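Local coordinates for CBS domain-containing protein (Pyrococcus horikoshii, PDB 2YZI), which is of unknown function but carries two CBS domains, which in related proteins pair into a module that often binds adenine nucleotides, at the interface of chains A and B. Sequence-based numbering; all coordinates share one arbitrary frame. Chains: chain A/B, Hypothetical protein PH0107.

Contact 1: the interface of chains A and B. Residues chain A 120-121, 123-124; chain B 95, 98-99, 120, 123.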
ATOM      1  N   LEU A 120      -1.965   1.254   6.687  1.00 15.95           N
ATOM      2  CA  LEU A 120      -2.377   2.599   6.347  1.00 15.57           C
ATOM      3  C   LEU A 120      -3.827   2.574   5.899  1.00 15.67           C
ATOM      4  O   LEU A 120      -4.492   3.607   5.910  1.00 14.46           O
ATOM      5  CB  LEU A 120      -1.495   3.179   5.246  1.00 14.93           C
ATOM      6  CG  LEU A 120      -0.036   3.454   5.616  1.00 16.24           C
ATOM      7  CD1 LEU A 120       0.654   4.069   4.408  1.00 16.33           C
ATOM      8  CD2 LEU A 120       0.066   4.393   6.821  1.00 16.74           C
ATOM      9  N   SER A 121      -4.314   1.399   5.496  1.00 14.84           N
ATOM     10  CA  SER A 121      -5.713   1.274   5.096  1.00 15.02           C
ATOM     11  C   SER A 121      -6.555   1.410   6.361  1.00 15.72           C
ATOM     12  O   SER A 121      -7.633   1.992   6.333  1.00 15.96           O
ATOM     13  CB  SER A 121      -5.990  -0.074   4.429  1.00 15.83           C
ATOM     14  OG  SER A 121      -5.534  -0.087   3.091  1.00 18.84           O
ATOM     15  N   LEU A 123      -5.589   3.095   8.790  1.00 16.75           N
ATOM     16  CA  LEU A 123      -5.417   4.511   9.121  1.00 16.80           C
ATOM     17  C   LEU A 123      -6.524   5.317   8.440  1.00 18.65           C
ATOM     18  O   LEU A 123      -7.136   6.190   9.058  1.00 17.45           O
ATOM     19  CB  LEU A 123      -4.048   5.027   8.665  1.00 15.52           C
ATOM     20  CG  LEU A 123      -3.805   6.540   8.795  1.00 16.71           C
ATOM     21  CD1 LEU A 123      -3.979   6.992  10.241  1.00 15.99           C
ATOM     22  CD2 LEU A 123      -2.399   6.873   8.305  1.00 16.11           C
ATOM     23  N   LEU A 124      -6.788   4.997   7.175  1.00 18.16           N
ATOM     24  CA  LEU A 124      -7.819   5.690   6.413  1.00 20.00           C
ATOM     25  C   LEU A 124      -9.178   5.543   7.095  1.00 20.05           C
ATOM     26  O   LEU A 124      -9.902   6.528   7.260  1.00 18.88           O
ATOM     27  CB  LEU A 124      -7.875   5.154   4.975  1.00 20.50           C
ATOM     28  CG  LEU A 124      -8.882   5.835   4.036  1.00 22.41           C
ATOM     29  CD1 LEU A 124      -8.436   5.684   2.600  1.00 23.40           C
ATOM     30  CD2 LEU A 124     -10.266   5.239   4.230  1.00 20.88           C
TER
ATOM     31  N   LEU B  95     -11.250  10.554   0.813  1.00 18.22           N
ATOM     32  CA  LEU B  95     -11.046   9.350   1.617  1.00 19.81           C
ATOM     33  C   LEU B  95     -12.229   8.395   1.457  1.00 19.02           C
ATOM     34  O   LEU B  95     -12.054   7.185   1.291  1.00 19.21           O
ATOM     35  CB  LEU B  95     -10.887   9.716   3.090  1.00 18.33           C
ATOM     36  CG  LEU B  95      -9.466   9.823   3.637  1.00 21.47           C
ATOM     37  CD1 LEU B  95      -8.627  10.704   2.749  1.00 21.14           C
ATOM     38  CD2 LEU B  95      -9.513  10.365   5.063  1.00 20.63           C
HETATM   39  N   MSE B  98     -12.078   6.669  -1.888  1.00 28.51           N
HETATM   40  CA  MSE B  98     -11.047   5.635  -1.954  1.00 24.90           C
HETATM   41  C   MSE B  98     -11.496   4.390  -1.210  1.00 23.40           C
HETATM   42  O   MSE B  98     -11.117   3.275  -1.567  1.00 21.85           O
HETATM   43  CB  MSE B  98      -9.738   6.122  -1.329  1.00 23.07           C
HETATM   44  CG  MSE B  98      -9.036   7.229  -2.072  1.00 24.05           C
HETATM   45 SE   MSE B  98      -7.621   7.923  -0.958  1.00 24.25          SE
HETATM   46  CE  MSE B  98      -6.226   6.612  -1.382  1.00 20.13           C
ATOM     47  N   ALA B  99     -12.293   4.595  -0.163  1.00 22.36           N
ATOM     48  CA  ALA B  99     -12.790   3.483   0.640  1.00 22.53           C
ATOM     49  C   ALA B  99     -13.837   2.714  -0.147  1.00 22.59           C
ATOM     50  O   ALA B  99     -13.789   1.489  -0.230  1.00 23.31           O
ATOM     51  CB  ALA B  99     -13.383   4.000   1.950  1.00 21.17           C
ATOM     52  N   LEU B 120      -2.018   6.522   0.259  1.00 20.54           N
ATOM     53  CA  LEU B 120      -2.161   6.277   1.688  1.00 21.50           C
ATOM     54  C   LEU B 120      -0.926   6.803   2.397  1.00 20.16           C
ATOM     55  O   LEU B 120      -0.994   7.201   3.559  1.00 19.65           O
ATOM     56  CB  LEU B 120      -2.358   4.788   1.982  1.00 21.14           C
ATOM     57  CG  LEU B 120      -3.709   4.217   1.530  1.00 22.60           C
ATOM     58  CD1 LEU B 120      -3.982   2.925   2.275  1.00 22.10           C
ATOM     59  CD2 LEU B 120      -4.824   5.216   1.807  1.00 20.65           C
ATOM     60  N   LEU B 123      -1.524  10.255   3.210  1.00 21.18           N
ATOM     61  CA  LEU B 123      -2.405  10.326   4.369  1.00 20.89           C
ATOM     62  C   LEU B 123      -1.565  10.273   5.637  1.00 20.61           C
ATOM     63  O   LEU B 123      -1.787  11.034   6.580  1.00 21.45           O
ATOM     64  CB  LEU B 123      -3.379   9.152   4.370  1.00 20.47           C
ATOM     65  CG  LEU B 123      -4.281   9.046   5.605  1.00 21.23           C
ATOM     66  CD1 LEU B 123      -5.173  10.282   5.681  1.00 18.11           C
ATOM     67  CD2 LEU B 123      -5.125   7.767   5.537  1.00 18.31           C
TER
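A:Leu124 of helix 120-128 packs against B:Leu95, B:Ala99, B:Leu120 and B:Leu123 of helices 91-101 and 120-127. Its CG stands anti to the backbone N (chi1 -178°), which carries the branch away from its own helix. At the root, CB rests 3.8 Å from CD2 of B:Leu123, a methyl that also lies 3.5 Å from CA of A:Leu124. One bond on, CG of A:Leu124 passes CG of B:Leu95 at 4.1 Å, the two leucines sliding by each other in opposite directions. The tip then forks: CD1 of A:Leu124 meets CD2 of B:Leu120 at 3.7 Å, the side chains crossing at about a right angle, while CD2 lies 4.1 Å from CB of B:Ala99, whose small methyl lets the branched tip come close to the helix backbone. Both methyls also pack beside the carbonyl O of B:Leu95, CD2 of A:Leu124 at 4.0 Å.

Beside this leucine like residues meet: A:Leu123 and B:Leu123 come tip to tip, and A:Leu120 and B:Leu120 touch through their CB atoms at 3.7 Å. No polar bond crosses the patch, where leucine's forked end suits helix packing. CD1 of B:Leu120 ends against OG of A:Ser121, the hydroxyl oxygen, at 3.5 Å.

Contact 2: the interface of chains A and B. Residues chain A 26, 30-31, 33-34; chain B 60-61, 64-65.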
ATOM      1  N   VAL A  26       4.846 -18.927  -3.216  1.00 30.93           N
ATOM      2  CA  VAL A  26       4.650 -17.506  -3.445  1.00 32.75           C
ATOM      3  C   VAL A  26       3.386 -17.316  -4.275  1.00 33.69           C
ATOM      4  O   VAL A  26       2.596 -16.415  -4.010  1.00 34.95           O
ATOM      5  CB  VAL A  26       5.866 -16.887  -4.185  1.00 33.75           C
ATOM      6  CG1 VAL A  26       5.558 -15.460  -4.618  1.00 33.90           C
ATOM      7  CG2 VAL A  26       7.077 -16.890  -3.264  1.00 33.60           C
ATOM      8  N   SER A  30      -0.133 -15.599  -2.976  1.00 25.68           N
ATOM      9  CA  SER A  30      -0.683 -14.503  -3.749  1.00 25.62           C
ATOM     10  C   SER A  30      -2.142 -14.744  -4.101  1.00 26.23           C
ATOM     11  O   SER A  30      -2.959 -13.817  -4.054  1.00 25.89           O
ATOM     12  CB  SER A  30       0.145 -14.296  -5.008  1.00 25.13           C
ATOM     13  OG  SER A  30       1.440 -13.836  -4.672  1.00 25.09           O
ATOM     14  N   ARG A  31      -2.474 -15.989  -4.440  1.00 26.31           N
ATOM     15  CA  ARG A  31      -3.846 -16.331  -4.788  1.00 26.91           C
ATOM     16  C   ARG A  31      -4.682 -16.236  -3.520  1.00 26.30           C
ATOM     17  O   ARG A  31      -5.852 -15.832  -3.558  1.00 26.48           O
ATOM     18  CB  ARG A  31      -3.933 -17.749  -5.368  1.00 27.47           C
ATOM     19  CG  ARG A  31      -5.322 -18.113  -5.904  1.00 29.69           C
ATOM     20  CD  ARG A  31      -5.505 -19.623  -6.044  1.00 31.14           C
ATOM     21  NE  ARG A  31      -5.635 -20.276  -4.744  1.00 33.83           N
ATOM     22  CZ  ARG A  31      -6.689 -20.143  -3.945  1.00 34.41           C
ATOM     23  NH1 ARG A  31      -7.715 -19.386  -4.316  1.00 34.36           N
ATOM     24  NH2 ARG A  31      -6.714 -20.757  -2.767  1.00 35.71           N
HETATM   25  N   MSE A  33      -4.091 -14.221  -1.000  1.00 42.00           N
HETATM   26  CA  MSE A  33      -4.252 -12.803  -0.696  1.00 39.39           C
HETATM   27  C   MSE A  33      -5.368 -12.160  -1.518  1.00 39.00           C
HETATM   28  O   MSE A  33      -6.121 -11.338  -1.002  1.00 36.99           O
HETATM   29  CB  MSE A  33      -2.948 -12.039  -0.938  1.00 39.26           C
HETATM   30  CG  MSE A  33      -1.858 -12.278   0.096  1.00 40.76           C
HETATM   31 SE   MSE A  33      -0.284 -11.180  -0.281  1.00 43.19          SE
HETATM   32  CE  MSE A  33       0.309 -12.113  -1.834  1.00 40.54           C
HETATM   33  N   MSE A  34      -5.470 -12.522  -2.794  1.00 39.52           N
HETATM   34  CA  MSE A  34      -6.516 -11.954  -3.636  1.00 41.17           C
HETATM   35  C   MSE A  34      -7.883 -12.461  -3.192  1.00 40.19           C
HETATM   36  O   MSE A  34      -8.839 -11.690  -3.096  1.00 39.18           O
HETATM   37  CB  MSE A  34      -6.281 -12.293  -5.117  1.00 43.04           C
HETATM   38  CG  MSE A  34      -4.998 -11.692  -5.703  1.00 47.45           C
HETATM   39 SE   MSE A  34      -4.804  -9.760  -5.359  1.00 52.32          SE
HETATM   40  CE  MSE A  34      -3.019  -9.506  -6.015  1.00 52.13           C
TER
ATOM     41  N   ILE B  60       0.342  -8.454  -8.711  1.00 26.58           N
ATOM     42  CA  ILE B  60       0.228  -9.721  -7.992  1.00 27.32           C
ATOM     43  C   ILE B  60      -0.925 -10.558  -8.557  1.00 29.88           C
ATOM     44  O   ILE B  60      -0.759 -11.738  -8.856  1.00 28.66           O
ATOM     45  CB  ILE B  60      -0.008  -9.508  -6.467  1.00 26.26           C
ATOM     46  CG1 ILE B  60       1.202  -8.835  -5.814  1.00 22.22           C
ATOM     47  CG2 ILE B  60      -0.244 -10.851  -5.788  1.00 24.61           C
ATOM     48  CD1 ILE B  60       2.431  -9.718  -5.744  1.00 21.18           C
ATOM     49  N   ARG B  61      -2.086  -9.931  -8.722  1.00 31.97           N
ATOM     50  CA  ARG B  61      -3.270 -10.614  -9.231  1.00 34.39           C
ATOM     51  C   ARG B  61      -3.266 -10.967 -10.725  1.00 34.98           C
ATOM     52  O   ARG B  61      -3.796 -12.006 -11.120  1.00 36.20           O
ATOM     53  CB  ARG B  61      -4.519  -9.783  -8.934  1.00 36.26           C
ATOM     54  CG  ARG B  61      -5.799 -10.384  -9.509  1.00 40.62           C
ATOM     55  CD  ARG B  61      -7.013  -9.467  -9.369  1.00 44.75           C
ATOM     56  NE  ARG B  61      -6.841  -8.202 -10.077  1.00 48.82           N
ATOM     57  CZ  ARG B  61      -6.153  -7.167  -9.608  1.00 50.34           C
ATOM     58  NH1 ARG B  61      -5.566  -7.235  -8.419  1.00 52.75           N
ATOM     59  NH2 ARG B  61      -6.048  -6.061 -10.328  1.00 51.94           N
ATOM     60  N   ILE B  64       1.551 -12.742 -11.001  1.00 34.20           N
ATOM     61  CA  ILE B  64       1.950 -13.814 -10.093  1.00 33.09           C
ATOM     62  C   ILE B  64       0.972 -14.979 -10.000  1.00 34.50           C
ATOM     63  O   ILE B  64       1.379 -16.132 -10.109  1.00 34.38           O
ATOM     64  CB  ILE B  64       2.177 -13.303  -8.654  1.00 33.17           C
ATOM     65  CG1 ILE B  64       3.388 -12.369  -8.600  1.00 29.76           C
ATOM     66  CG2 ILE B  64       2.393 -14.498  -7.710  1.00 31.25           C
ATOM     67  CD1 ILE B  64       4.706 -13.072  -8.820  1.00 31.57           C
ATOM     68  N   VAL B  65      -0.308 -14.694  -9.785  1.00 35.02           N
ATOM     69  CA  VAL B  65      -1.284 -15.771  -9.665  1.00 37.05           C
ATOM     70  C   VAL B  65      -1.423 -16.599 -10.949  1.00 39.56           C
ATOM     71  O   VAL B  65      -1.322 -17.824 -10.915  1.00 39.06           O
ATOM     72  CB  VAL B  65      -2.665 -15.228  -9.233  1.00 35.91           C
ATOM     73  CG1 VAL B  65      -3.710 -16.337  -9.292  1.00 36.39           C
ATOM     74  CG2 VAL B  65      -2.580 -14.671  -7.817  1.00 34.07           C
TER
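A:Ser30, A:Arg31 and A:Met34 on helix 26-36 of chain A lie against B:Ile60, B:Arg61, B:Ile64 and B:Val65 of chain B purely by packing. A:Met34, a selenomethionine, bends at chi2 (-50°) and crosses B:Arg61 at about a right angle. SE of A:Met34 lies 3.6 Å from CB of B:Arg61, so the arginine contributes the aliphatic root of its chain; the CE methyl is modelled too close to B:Ile60 and to the backbone of B:Arg61 to be trusted. A long, flexible methionine-type chain can adapt its bends to the neighbouring helix. A:Ser30 is small enough to let the helices approach: its CB sits 3.5 Å from CG2 of B:Ile64 and 3.6 Å from CG2 of B:Ile60. Alongside, CG2 of B:Val65 reaches the backbone of A:Arg31, 3.7 Å from CA.

Hydrogen bonding stays within chain A. The hydroxyl OG of A:Ser30, anti to its own carbonyl carbon (chi1 -67°), turns back to donate to the backbone O of A:Val26 at 2.9 Å, tilted 29° from the carbonyl plane.

In the fold, the patch joins helix 26-36 of one copy to the C-terminal half of helix 56-64 of the other and the loop residue after it, within the first CBS domains.

Contact 3: the interface of chains A and B. Residues chain A 124-125, 128; chain B 95-96, 99.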
ATOM      1  N   LEU A 124      -6.788   4.997   7.175  1.00 18.16           N
ATOM      2  CA  LEU A 124      -7.819   5.690   6.413  1.00 20.00           C
ATOM      3  C   LEU A 124      -9.178   5.543   7.095  1.00 20.05           C
ATOM      4  O   LEU A 124      -9.902   6.528   7.260  1.00 18.88           O
ATOM      5  CB  LEU A 124      -7.875   5.154   4.975  1.00 20.50           C
ATOM      6  CG  LEU A 124      -8.882   5.835   4.036  1.00 22.41           C
ATOM      7  CD1 LEU A 124      -8.436   5.684   2.600  1.00 23.40           C
ATOM      8  CD2 LEU A 124     -10.266   5.239   4.230  1.00 20.88           C
ATOM      9  N   GLU A 125      -9.526   4.320   7.484  1.00 20.11           N
ATOM     10  CA  GLU A 125     -10.793   4.088   8.163  1.00 21.39           C
ATOM     11  C   GLU A 125     -10.872   4.841   9.495  1.00 19.95           C
ATOM     12  O   GLU A 125     -11.900   5.436   9.809  1.00 20.90           O
ATOM     13  CB  GLU A 125     -11.021   2.591   8.381  1.00 24.65           C
ATOM     14  CG  GLU A 125     -11.598   1.891   7.159  1.00 31.91           C
ATOM     15  CD  GLU A 125     -12.873   2.570   6.663  1.00 36.26           C
ATOM     16  OE1 GLU A 125     -13.801   2.749   7.483  1.00 38.22           O
ATOM     17  OE2 GLU A 125     -12.950   2.926   5.465  1.00 36.45           O
ATOM     18  N   ARG A 128     -11.738   8.386   9.092  1.00 23.48           N
ATOM     19  CA  ARG A 128     -13.141   8.670   8.822  1.00 23.47           C
ATOM     20  C   ARG A 128     -14.073   8.432  10.001  1.00 24.58           C
ATOM     21  O   ARG A 128     -15.225   8.857   9.961  1.00 25.86           O
ATOM     22  CB  ARG A 128     -13.638   7.843   7.632  1.00 20.84           C
ATOM     23  CG  ARG A 128     -12.861   8.028   6.341  1.00 22.72           C
ATOM     24  CD  ARG A 128     -13.452   7.157   5.236  1.00 22.37           C
ATOM     25  NE  ARG A 128     -14.816   7.563   4.899  1.00 23.81           N
ATOM     26  CZ  ARG A 128     -15.816   6.717   4.672  1.00 23.82           C
ATOM     27  NH1 ARG A 128     -15.614   5.407   4.749  1.00 22.28           N
ATOM     28  NH2 ARG A 128     -17.013   7.182   4.344  1.00 25.01           N
TER
ATOM     29  N   LEU B  95     -11.250  10.554   0.813  1.00 18.22           N
ATOM     30  CA  LEU B  95     -11.046   9.350   1.617  1.00 19.81           C
ATOM     31  C   LEU B  95     -12.229   8.395   1.457  1.00 19.02           C
ATOM     32  O   LEU B  95     -12.054   7.185   1.291  1.00 19.21           O
ATOM     33  CB  LEU B  95     -10.887   9.716   3.090  1.00 18.33           C
ATOM     34  CG  LEU B  95      -9.466   9.823   3.637  1.00 21.47           C
ATOM     35  CD1 LEU B  95      -8.627  10.704   2.749  1.00 21.14           C
ATOM     36  CD2 LEU B  95      -9.513  10.365   5.063  1.00 20.63           C
ATOM     37  N   ARG B  96     -13.433   8.944   1.509  1.00 19.05           N
ATOM     38  CA  ARG B  96     -14.626   8.135   1.359  1.00 21.59           C
ATOM     39  C   ARG B  96     -14.645   7.468  -0.025  1.00 22.73           C
ATOM     40  O   ARG B  96     -14.987   6.291  -0.165  1.00 21.36           O
ATOM     41  CB  ARG B  96     -15.868   9.001   1.543  1.00 22.45           C
ATOM     42  CG  ARG B  96     -17.158   8.291   1.166  1.00 26.81           C
ATOM     43  CD  ARG B  96     -18.383   9.139   1.447  1.00 28.74           C
ATOM     44  NE  ARG B  96     -19.605   8.380   1.227  1.00 31.55           N
ATOM     45  CZ  ARG B  96     -20.824   8.824   1.509  1.00 30.61           C
ATOM     46  NH1 ARG B  96     -20.991  10.032   2.025  1.00 30.26           N
ATOM     47  NH2 ARG B  96     -21.876   8.055   1.280  1.00 29.98           N
ATOM     48  N   ALA B  99     -12.293   4.595  -0.163  1.00 22.36           N
ATOM     49  CA  ALA B  99     -12.790   3.483   0.640  1.00 22.53           C
ATOM     50  C   ALA B  99     -13.837   2.714  -0.147  1.00 22.59           C
ATOM     51  O   ALA B  99     -13.789   1.489  -0.230  1.00 23.31           O
ATOM     52  CB  ALA B  99     -13.383   4.000   1.950  1.00 21.17           C
TER
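The guanidinium of A:Arg128 lays one face over the backbone of B:Arg96, whose CA stands 3.5 Å above the plane, toward its rim. At the edge, in the plane, lies OE2 of the A:Glu125 carboxylate, which forms a salt bridge with NH1 of A:Arg128 at 3.7 Å. This long ionic contact within one helix probably helps to steady the arginine's rotation.

The outer nitrogen NH2 of A:Arg128 continues along the neighbouring side chain, 3.4 Å from CG of B:Arg96. The two arginines cross at about a right angle, and their guanidinium planes are 30° apart. B:Arg96 runs extended from CG to NE, with CG anti to its backbone N (chi1 170°), and so offers its methylenes to A:Arg128 while carrying its own charged end onward. NH2 of A:Arg128 still lies 4.2 Å from NE of B:Arg96, a proximity of like charges that may cost some energy.

B:Ala99 also meets the paired charges: its CB is 3.7 Å from OE2 of A:Glu125 and 3.8 Å from NH1 of A:Arg128. Alanine suits the spot because a short side chain lets both polar tips come close to the helix. No hydrogen bond joins the chains in this patch; long side chains extend the leucine packing into a more polar part of the interface in the deposited dimer, and probably help to hold the two copies together.

Contacts 1 and 3 form one continuous patch: their C-alpha centres are about 5 Å apart, and A:Leu124, B:Leu95 and B:Ala99 belong to both. They join helix 120-128 of chain A to chain B through helix 91-101, and in contact 1 also through helix 120-127, all within the second CBS domain. Contact 2 stands apart, about 22 Å from contact 1 and 25 Å from contact 3, and uses helices of the first domain. Thus each CBS domain meets its counterpart in the other copy, about a two-fold axis that repeats every contact. Such pairing is typical of CBS dimers, although the structure alone does not prove it in solution.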